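Local structure of NDP-N-acetyl-D-galactosaminuronic acid dehydrogenase (Methanosarcina mazei Go1, 3G79) at residues A[249-252]-A[253-257]; A[329-332]-A[333-337]; A[166-170]-A[171-175]. The protein probably oxidises UDP-N-acetyl-mannosamine to UDP-N-acetyl-mannosaminuronate, using two molecules of NAD+ for each sugar, as a member of the UDP-glucose/GDP-mannose dehydrogenase family. All coordinates share one frame; numbering follows the deposited sequence.

Contact 1 (A[249-252]-A[253-257])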
ATOM      1  N   ILE A 249       2.983   3.660  -7.610  1.00 25.70           N
ATOM      2  CA  ILE A 249       4.238   4.362  -7.887  1.00 26.86           C
ATOM      3  C   ILE A 249       4.299   4.699  -9.363  1.00 26.67           C
ATOM      4  O   ILE A 249       4.851   5.743  -9.719  1.00 26.53           O
ATOM      5  CB  ILE A 249       5.596   3.624  -7.585  1.00 28.53           C
ATOM      6  CG1 ILE A 249       5.372   2.215  -7.164  1.00 24.50           C
ATOM      7  CG2 ILE A 249       6.641   4.512  -6.764  1.00 23.52           C
ATOM      8  CD1 ILE A 249       5.138   1.364  -8.359  1.00 29.91           C
ATOM      9  N   ASN A 250       3.794   3.787 -10.203  1.00 25.92           N
ATOM     10  CA  ASN A 250       3.824   3.989 -11.637  1.00 25.18           C
ATOM     11  C   ASN A 250       3.188   5.326 -11.872  1.00 25.02           C
ATOM     12  O   ASN A 250       3.720   6.146 -12.593  1.00 24.96           O
ATOM     13  CB  ASN A 250       3.061   2.884 -12.390  1.00 23.81           C
ATOM     14  CG  ASN A 250       3.927   1.663 -12.653  1.00 28.35           C
ATOM     15  OD1 ASN A 250       5.159   1.734 -12.598  1.00 24.72           O
ATOM     16  ND2 ASN A 250       3.294   0.535 -12.967  1.00 23.76           N
ATOM     17  N   GLN A 251       2.057   5.537 -11.230  1.00 25.49           N
ATOM     18  CA  GLN A 251       1.351   6.804 -11.278  1.00 27.61           C
ATOM     19  C   GLN A 251       2.198   7.977 -10.781  1.00 27.50           C
ATOM     20  O   GLN A 251       2.156   9.063 -11.360  1.00 29.20           O
ATOM     21  CB  GLN A 251       0.087   6.713 -10.436  1.00 30.73           C
ATOM     22  CG  GLN A 251      -0.489   8.030 -10.058  1.00 46.84           C
ATOM     23  CD  GLN A 251      -1.479   8.530 -11.047  1.00 34.52           C
ATOM     24  OE1 GLN A 251      -1.256   8.494 -12.278  1.00 46.24           O
ATOM     25  NE2 GLN A 251      -2.604   9.032 -10.525  1.00 47.33           N
ATOM     26  N   LEU A 252       2.974   7.771  -9.737  1.00 25.86           N
ATOM     27  CA  LEU A 252       3.715   8.885  -9.180  1.00 27.06           C
ATOM     28  C   LEU A 252       4.824   9.194 -10.181  1.00 29.26           C
ATOM     29  O   LEU A 252       5.162  10.364 -10.395  1.00 29.86           O
ATOM     30  CB  LEU A 252       4.284   8.535  -7.811  1.00 25.54           C
ATOM     31  CG  LEU A 252       4.611   9.514  -6.698  1.00 36.50           C
ATOM     32  CD1 LEU A 252       6.062   9.263  -6.335  1.00 24.97           C
ATOM     33  CD2 LEU A 252       4.252  11.036  -6.926  1.00 23.74           C
ATOM     34  N   ALA A 253       5.332   8.134 -10.821  1.00 28.45           N
ATOM     35  CA  ALA A 253       6.310   8.284 -11.876  1.00 27.46           C
ATOM     36  C   ALA A 253       5.767   9.191 -12.997  1.00 26.03           C
ATOM     37  O   ALA A 253       6.421  10.153 -13.349  1.00 26.52           O
ATOM     38  CB  ALA A 253       6.787   6.898 -12.412  1.00 26.47           C
ATOM     39  N   LEU A 254       4.580   8.920 -13.530  1.00 24.75           N
ATOM     40  CA  LEU A 254       3.981   9.865 -14.489  1.00 24.96           C
ATOM     41  C   LEU A 254       3.928  11.307 -13.923  1.00 24.31           C
ATOM     42  O   LEU A 254       4.393  12.207 -14.546  1.00 24.64           O
ATOM     43  CB  LEU A 254       2.611   9.396 -14.981  1.00 25.07           C
ATOM     44  CG  LEU A 254       2.608   7.962 -15.480  1.00 23.29           C
ATOM     45  CD1 LEU A 254       1.218   7.440 -15.714  1.00 25.46           C
ATOM     46  CD2 LEU A 254       3.399   7.865 -16.741  1.00 24.69           C
ATOM     47  N   TYR A 255       3.453  11.498 -12.701  1.00 24.81           N
ATOM     48  CA  TYR A 255       3.446  12.830 -12.084  1.00 25.13           C
ATOM     49  C   TYR A 255       4.836  13.451 -11.976  1.00 24.86           C
ATOM     50  O   TYR A 255       4.993  14.662 -12.131  1.00 23.35           O
ATOM     51  CB  TYR A 255       2.764  12.770 -10.714  1.00 26.33           C
ATOM     52  CG  TYR A 255       1.253  12.702 -10.792  1.00 37.79           C
ATOM     53  CD1 TYR A 255       0.458  12.755  -9.633  1.00 27.73           C
ATOM     54  CD2 TYR A 255       0.611  12.610 -12.016  1.00 26.82           C
ATOM     55  CE1 TYR A 255      -0.939  12.711  -9.711  1.00 38.30           C
ATOM     56  CE2 TYR A 255      -0.757  12.564 -12.102  1.00 38.39           C
ATOM     57  CZ  TYR A 255      -1.534  12.612 -10.953  1.00 27.86           C
ATOM     58  OH  TYR A 255      -2.912  12.570 -11.100  1.00 39.45           O
ATOM     59  N   CYS A 256       5.863  12.619 -11.744  1.00 25.84           N
ATOM     60  CA  CYS A 256       7.198  13.155 -11.537  1.00 26.70           C
ATOM     61  C   CYS A 256       7.822  13.587 -12.848  1.00 28.40           C
ATOM     62  O   CYS A 256       8.619  14.550 -12.904  1.00 28.98           O
ATOM     63  CB  CYS A 256       8.101  12.167 -10.820  1.00 25.93           C
ATOM     64  SG  CYS A 256       7.801  12.171  -9.102  1.00 25.05           S
ATOM     65  N   GLU A 257       7.473  12.857 -13.889  1.00 28.86           N
ATOM     66  CA  GLU A 257       7.819  13.279 -15.223  1.00 30.14           C
ATOM     67  C   GLU A 257       7.273  14.668 -15.530  1.00 29.48           C
ATOM     68  O   GLU A 257       8.000  15.530 -16.012  1.00 30.04           O
ATOM     69  CB  GLU A 257       7.318  12.281 -16.251  1.00 30.77           C
ATOM     70  CG  GLU A 257       8.273  11.200 -16.523  1.00 32.54           C
ATOM     71  CD  GLU A 257       7.678  10.221 -17.540  1.00 32.68           C
ATOM     72  OE1 GLU A 257       7.860   9.005 -17.350  1.00 32.71           O
ATOM     73  OE2 GLU A 257       7.013  10.682 -18.513  1.00 33.89           O
TER
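Gln251 and Tyr255 sit one turn apart on helix 228-258, in the central domain of this dehydrogenase family, and their side chains illustrate i to i+4 packing along an alpha helix. Tyr255 CB rests 3.4 Å from Leu252 O, and CG and CD2 pass close to the carbonyl oxygen of Gln251. Further out the ring meets the Gln251 amide: CE2 lies near OE1 and CE1 near NE2, while CZ is 3.8 Å from Gln251 NE2. The Gln251 chain leaves with CG anti to N (chi1 162°) and bends at chi2, which brings CD over one face of the ring, displaced toward its rim, with amide and ring planes 27° apart. At the tip, Tyr255 OH lies 3.6 Å from Gln251 NE2, but its hydrogen bond is to Glu302 of the second subunit, and this helix face belongs to the dimer interface.

Beneath the side chains, four i to i+4 backbone hydrogen bonds link 249-252 to 253-257; that from Tyr255 N to Gln251 O, 3.1 Å, is nearly straight at 172°. On another flank, Leu252 and Cys256 pack against Val266 of helix 263-271, and Leu252 CD2 approaches Cys256 SG at 4.3 Å.

Contact 2 (A[329-332]-A[333-337])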
ATOM      1  N   ASN A 329      -1.464   0.393 -14.758  1.00 27.44           N
ATOM      2  CA  ASN A 329      -0.496  -0.625 -15.099  1.00 27.78           C
ATOM      3  C   ASN A 329      -0.541  -1.115 -16.567  1.00 28.88           C
ATOM      4  O   ASN A 329       0.525  -1.368 -17.156  1.00 28.88           O
ATOM      5  CB  ASN A 329      -0.626  -1.777 -14.106  1.00 28.20           C
ATOM      6  CG  ASN A 329      -0.134  -1.404 -12.696  1.00 48.70           C
ATOM      7  OD1 ASN A 329       0.635  -0.444 -12.508  1.00 29.60           O
ATOM      8  ND2 ASN A 329      -0.573  -2.175 -11.695  1.00 29.95           N
ATOM      9  N   ASP A 330      -1.747  -1.221 -17.156  1.00 29.49           N
ATOM     10  CA  ASP A 330      -1.903  -1.546 -18.596  1.00 29.82           C
ATOM     11  C   ASP A 330      -1.379  -0.429 -19.491  1.00 28.64           C
ATOM     12  O   ASP A 330      -1.085  -0.686 -20.666  1.00 29.40           O
ATOM     13  CB  ASP A 330      -3.373  -1.840 -19.031  1.00 30.44           C
ATOM     14  CG  ASP A 330      -3.889  -3.253 -18.635  1.00 22.98           C
ATOM     15  OD1 ASP A 330      -3.099  -4.146 -18.323  1.00 30.34           O
ATOM     16  OD2 ASP A 330      -5.131  -3.458 -18.635  1.00 31.51           O
ATOM     17  N   PHE A 331      -1.258   0.785 -18.950  1.00 26.48           N
ATOM     18  CA  PHE A 331      -0.860   1.930 -19.742  1.00 26.58           C
ATOM     19  C   PHE A 331       0.624   2.022 -19.974  1.00 26.93           C
ATOM     20  O   PHE A 331       1.080   2.620 -20.951  1.00 28.78           O
ATOM     21  CB  PHE A 331      -1.321   3.219 -19.066  1.00 27.74           C
ATOM     22  CG  PHE A 331      -0.926   4.470 -19.801  1.00 28.92           C
ATOM     23  CD1 PHE A 331      -1.397   4.720 -21.106  1.00 27.61           C
ATOM     24  CD2 PHE A 331      -0.104   5.410 -19.193  1.00 27.20           C
ATOM     25  CE1 PHE A 331      -1.057   5.903 -21.781  1.00 28.57           C
ATOM     26  CE2 PHE A 331       0.253   6.581 -19.865  1.00 28.27           C
ATOM     27  CZ  PHE A 331      -0.227   6.835 -21.153  1.00 26.91           C
ATOM     28  N   MET A 332       1.391   1.436 -19.073  1.00 25.80           N
ATOM     29  CA  MET A 332       2.807   1.646 -19.047  1.00 24.36           C
ATOM     30  C   MET A 332       3.516   1.262 -20.345  1.00 26.92           C
ATOM     31  O   MET A 332       4.432   1.986 -20.747  1.00 29.68           O
ATOM     32  CB  MET A 332       3.421   1.037 -17.786  1.00 21.77           C
ATOM     33  CG  MET A 332       2.814   1.671 -16.499  1.00 28.74           C
ATOM     34  SD  MET A 332       2.961   3.473 -16.399  1.00 17.04           S
ATOM     35  CE  MET A 332       1.794   3.833 -15.160  1.00 29.39           C
ATOM     36  N   PRO A 333       3.106   0.153 -21.019  1.00 25.43           N
ATOM     37  CA  PRO A 333       3.626  -0.030 -22.373  1.00 25.02           C
ATOM     38  C   PRO A 333       3.378   1.135 -23.316  1.00 25.08           C
ATOM     39  O   PRO A 333       4.315   1.511 -24.033  1.00 26.24           O
ATOM     40  CB  PRO A 333       2.907  -1.306 -22.873  1.00 24.30           C
ATOM     41  CG  PRO A 333       2.861  -2.101 -21.688  1.00 22.98           C
ATOM     42  CD  PRO A 333       2.468  -1.092 -20.558  1.00 24.64           C
ATOM     43  N   ALA A 334       2.175   1.704 -23.320  1.00 24.32           N
ATOM     44  CA  ALA A 334       1.914   2.881 -24.158  1.00 24.91           C
ATOM     45  C   ALA A 334       2.778   4.062 -23.696  1.00 26.53           C
ATOM     46  O   ALA A 334       3.268   4.824 -24.535  1.00 27.91           O
ATOM     47  CB  ALA A 334       0.410   3.276 -24.220  1.00 22.61           C
ATOM     48  N   HIS A 335       3.014   4.171 -22.391  1.00 25.94           N
ATOM     49  CA  HIS A 335       3.853   5.244 -21.904  1.00 26.53           C
ATOM     50  C   HIS A 335       5.294   5.073 -22.385  1.00 28.80           C
ATOM     51  O   HIS A 335       5.976   6.076 -22.730  1.00 28.72           O
ATOM     52  CB  HIS A 335       3.787   5.394 -20.378  1.00 25.52           C
ATOM     53  CG  HIS A 335       4.684   6.467 -19.859  1.00 24.04           C
ATOM     54  ND1 HIS A 335       4.471   7.810 -20.118  1.00 25.97           N
ATOM     55  CD2 HIS A 335       5.840   6.400 -19.161  1.00 24.30           C
ATOM     56  CE1 HIS A 335       5.436   8.521 -19.561  1.00 24.11           C
ATOM     57  NE2 HIS A 335       6.277   7.688 -18.979  1.00 24.03           N
ATOM     58  N   MET A 336       5.746   3.811 -22.440  1.00 29.85           N
ATOM     59  CA  MET A 336       7.116   3.486 -22.868  1.00 29.85           C
ATOM     60  C   MET A 336       7.266   3.908 -24.297  1.00 30.23           C
ATOM     61  O   MET A 336       8.206   4.641 -24.628  1.00 30.67           O
ATOM     62  CB  MET A 336       7.445   1.992 -22.686  1.00 30.30           C
ATOM     63  CG  MET A 336       7.920   1.608 -21.261  1.00 32.19           C
ATOM     64  SD  MET A 336       9.659   2.048 -20.900  1.00 31.50           S
ATOM     65  CE  MET A 336       9.268   3.408 -19.889  1.00 33.05           C
ATOM     66  N   TYR A 337       6.313   3.464 -25.132  1.00 29.72           N
ATOM     67  CA  TYR A 337       6.189   3.902 -26.519  1.00 28.04           C
ATOM     68  C   TYR A 337       6.188   5.430 -26.715  1.00 28.29           C
ATOM     69  O   TYR A 337       6.932   5.916 -27.534  1.00 29.76           O
ATOM     70  CB  TYR A 337       4.935   3.301 -27.149  1.00 27.10           C
ATOM     71  CG  TYR A 337       4.753   3.727 -28.565  1.00 29.26           C
ATOM     72  CD1 TYR A 337       5.495   3.135 -29.586  1.00 27.18           C
ATOM     73  CD2 TYR A 337       3.841   4.746 -28.904  1.00 27.54           C
ATOM     74  CE1 TYR A 337       5.338   3.531 -30.907  1.00 29.85           C
ATOM     75  CE2 TYR A 337       3.679   5.149 -30.222  1.00 29.91           C
ATOM     76  CZ  TYR A 337       4.439   4.533 -31.205  1.00 27.32           C
ATOM     77  OH  TYR A 337       4.295   4.916 -32.493  1.00 31.34           O
TER
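The Phe331 ring has the backbone N of His335 over the centre of one face, 4.3 Å above its plane, while the methyl of Ala334 approaches obliquely, 3.9 Å from CE1. The imidazole of His335 is met obliquely by Phe331 CE2, and the two side chains slant across one another. The setting is a proline-kinked alpha helix, 321-345, in which residues three and four apart pack beside the break. With CG anti to N (chi1 179°), the Phe331 ring lies forward over the next turn, where CE2 touches His335 CB at 3.8 Å.

Pro333 makes the kink: it has no amide hydrogen to offer the preceding turn, and its CD instead lies 3.9 Å from Asn329 O and close to Asp330 O. Neither Pro333 N nor Ala334 N makes an i to i+4 bond; the pattern resumes from His335 N to Phe331 O at 2.9 Å and from Met336 N to Met332 O at 2.8 Å. The proline ring also packs on Pro374 and on Pro377 of helix 375-385, both within the UDP-binding domain of the family, which joins this long helix to that domain.

The polar side chains of this turn find their partners on neighbouring elements and on the turn before. His335 is held through both ring nitrogens, NE2 by Glu257 of helix 228-258 and ND1 by Asp313 of the second subunit, which probably fixes the rotation of the imidazole. Asn329 bonds Asp243 and Asn250, tying the same two helices together nearly two turns earlier, whereas Asp330 pairs with Arg326 in a salt bridge. Between these, Met332 folds back at chi2 (-56°) and packs on Asn250; its CB, at the other end of the side chain, stays 3.6 Å from Pro333 CD.

Contact 3 (A[166-170]-A[171-175])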
ATOM      1  N   SER A 166     -22.584 -37.510  -4.842  1.00 33.82           N
ATOM      2  CA  SER A 166     -22.707 -38.307  -3.650  1.00 34.15           C
ATOM      3  C   SER A 166     -24.175 -38.444  -3.290  1.00 35.16           C
ATOM      4  O   SER A 166     -24.616 -39.483  -2.797  1.00 35.93           O
ATOM      5  CB  SER A 166     -21.953 -37.655  -2.489  1.00 34.07           C
ATOM      6  OG  SER A 166     -22.468 -36.355  -2.230  1.00 28.00           O
ATOM      7  N   GLY A 167     -24.933 -37.387  -3.543  1.00 35.11           N
ATOM      8  CA  GLY A 167     -26.277 -37.266  -3.019  1.00 34.41           C
ATOM      9  C   GLY A 167     -26.315 -36.977  -1.529  1.00 34.18           C
ATOM     10  O   GLY A 167     -27.259 -37.408  -0.880  1.00 35.91           O
ATOM     11  N   LEU A 168     -25.315 -36.269  -0.982  1.00 31.90           N
ATOM     12  CA  LEU A 168     -25.281 -35.904   0.445  1.00 30.05           C
ATOM     13  C   LEU A 168     -25.112 -34.395   0.535  1.00 29.62           C
ATOM     14  O   LEU A 168     -24.879 -33.754  -0.469  1.00 28.95           O
ATOM     15  CB  LEU A 168     -24.103 -36.552   1.185  1.00 28.98           C
ATOM     16  CG  LEU A 168     -23.686 -38.032   1.077  1.00 42.60           C
ATOM     17  CD1 LEU A 168     -22.212 -38.138   1.320  1.00 28.43           C
ATOM     18  CD2 LEU A 168     -24.410 -38.969   2.033  1.00 28.35           C
ATOM     19  N   LYS A 169     -25.174 -33.830   1.735  1.00 29.54           N
ATOM     20  CA  LYS A 169     -25.174 -32.378   1.865  1.00 30.07           C
ATOM     21  C   LYS A 169     -23.920 -31.860   2.538  1.00 29.87           C
ATOM     22  O   LYS A 169     -23.511 -32.365   3.578  1.00 30.36           O
ATOM     23  CB  LYS A 169     -26.402 -31.886   2.638  1.00 30.37           C
ATOM     24  CG  LYS A 169     -27.719 -32.186   1.961  1.00 44.79           C
ATOM     25  CD  LYS A 169     -28.029 -31.132   0.945  1.00 31.84           C
ATOM     26  CE  LYS A 169     -29.274 -31.482   0.129  1.00 45.31           C
ATOM     27  NZ  LYS A 169     -29.513 -30.448  -0.946  1.00 31.52           N
ATOM     28  N   ALA A 170     -23.330 -30.835   1.942  1.00 28.82           N
ATOM     29  CA  ALA A 170     -22.176 -30.194   2.517  1.00 28.83           C
ATOM     30  C   ALA A 170     -22.573 -29.420   3.781  1.00 28.86           C
ATOM     31  O   ALA A 170     -23.489 -28.628   3.780  1.00 27.59           O
ATOM     32  CB  ALA A 170     -21.540 -29.271   1.491  1.00 28.76           C
ATOM     33  N   GLY A 171     -21.871 -29.670   4.876  1.00 30.01           N
ATOM     34  CA  GLY A 171     -22.051 -28.859   6.072  1.00 29.61           C
ATOM     35  C   GLY A 171     -23.075 -29.528   6.930  1.00 30.92           C
ATOM     36  O   GLY A 171     -23.470 -29.010   7.976  1.00 32.07           O
ATOM     37  N   GLU A 172     -23.552 -30.672   6.466  1.00 31.20           N
ATOM     38  CA  GLU A 172     -24.395 -31.497   7.295  1.00 31.76           C
ATOM     39  C   GLU A 172     -23.786 -32.874   7.262  1.00 31.84           C
ATOM     40  O   GLU A 172     -23.353 -33.364   8.289  1.00 32.45           O
ATOM     41  CB  GLU A 172     -25.834 -31.534   6.786  1.00 32.58           C
ATOM     42  CG  GLU A 172     -26.448 -30.206   6.446  1.00 52.90           C
ATOM     43  CD  GLU A 172     -27.764 -30.382   5.728  1.00 34.01           C
ATOM     44  OE1 GLU A 172     -28.456 -31.388   6.028  1.00 53.64           O
ATOM     45  OE2 GLU A 172     -28.115 -29.533   4.861  1.00 53.55           O
ATOM     46  N   ASP A 173     -23.725 -33.489   6.079  1.00 31.69           N
ATOM     47  CA  ASP A 173     -23.205 -34.856   5.949  1.00 31.75           C
ATOM     48  C   ASP A 173     -21.692 -34.944   5.877  1.00 30.42           C
ATOM     49  O   ASP A 173     -21.110 -35.890   6.360  1.00 30.57           O
ATOM     50  CB  ASP A 173     -23.832 -35.563   4.741  1.00 33.49           C
ATOM     51  CG  ASP A 173     -25.332 -35.711   4.872  1.00 41.41           C
ATOM     52  OD1 ASP A 173     -26.075 -35.290   3.955  1.00 34.89           O
ATOM     53  OD2 ASP A 173     -25.774 -36.241   5.909  1.00 34.92           O
ATOM     54  N   PHE A 174     -21.053 -33.973   5.235  1.00 29.65           N
ATOM     55  CA  PHE A 174     -19.612 -33.982   5.089  1.00 28.25           C
ATOM     56  C   PHE A 174     -19.089 -32.558   5.241  1.00 27.70           C
ATOM     57  O   PHE A 174     -19.875 -31.585   5.188  1.00 28.22           O
ATOM     58  CB  PHE A 174     -19.207 -34.639   3.761  1.00 28.20           C
ATOM     59  CG  PHE A 174     -19.669 -33.885   2.544  1.00 34.49           C
ATOM     60  CD1 PHE A 174     -18.889 -32.859   2.005  1.00 28.75           C
ATOM     61  CD2 PHE A 174     -20.875 -34.211   1.919  1.00 29.17           C
ATOM     62  CE1 PHE A 174     -19.284 -32.155   0.874  1.00 34.03           C
ATOM     63  CE2 PHE A 174     -21.297 -33.504   0.773  1.00 34.72           C
ATOM     64  CZ  PHE A 174     -20.487 -32.464   0.251  1.00 30.05           C
ATOM     65  N   ALA A 175     -17.779 -32.447   5.477  1.00 26.18           N
ATOM     66  CA  ALA A 175     -17.111 -31.181   5.745  1.00 24.98           C
ATOM     67  C   ALA A 175     -16.359 -30.714   4.487  1.00 25.56           C
ATOM     68  O   ALA A 175     -15.774 -31.537   3.761  1.00 26.52           O
ATOM     69  CB  ALA A 175     -16.151 -31.370   6.910  1.00 24.25           C
TER
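Lys169 O meets three successive amides in the loop between helix 154-166 and strand 175-178 of the NAD-binding domain, a turn closed by an isolated beta bridge of Ala170 with Phe174: Asp173 N donates at 2.8 Å to Lys169 O, while the bonds from Glu172 N and Phe174 N are weak. Within the bridge Gly171 N bonds Phe174 O at 2.8 Å; at Gly171 (phi 93°) a CB would be jammed against Ala170 O, which calls for glycine. Just after the helix, Ser166 OG accepts from Leu168 N, an ST turn.

Asp173 OD1 takes Lys169 N at 2.8 Å through its anti lone pair. Phe174 places CG between its own N and carbonyl carbon (chi1 64°), folding the ring back under the loop. Ala170 CA makes a CH-pi contact over one face, 3.8 Å from the ring centroid, and Ala170 CB touches CZ at 3.6 Å. Leu168 O lies at the ring edge. Replacing Phe174 with an alanine would probably open a gap beneath Ala170 and Leu168 and deprive Leu137 and Leu162 of their aromatic neighbour.

Lys169 NZ and Glu172 OE2 are 6.0 Å apart, too far for a salt bridge, and any attraction is probably modest. Outside bonds from Ala170 N to Glu163 and from the Asp173 backbone to Gly140 add to the hold. Asp173 thus splits its carboxylate, OD1 satisfying an amide across the turn while OD2 pairs with Lys7.

In the fold
Contact 3 comes first along the chain, followed by contact 1 and then contact 2. Contact 3 belongs to the NAD-binding domain, leading into strand 175-178 of the mixed sheet, and its centre is about 53 Å from that of contact 1 and about 50 Å from that of contact 2, on the opposite side of the chain's centre. Contacts 1 and 2 are neighbours, their centres about 12 Å apart on helices 228-258 and 321-345, which pack directly, for example with Leu254 CD2 against His335 CE1. Both touch the second subunit. The fold thus separates a local turn in the nucleotide-binding region from a paired-helix core that contributes to dimer assembly.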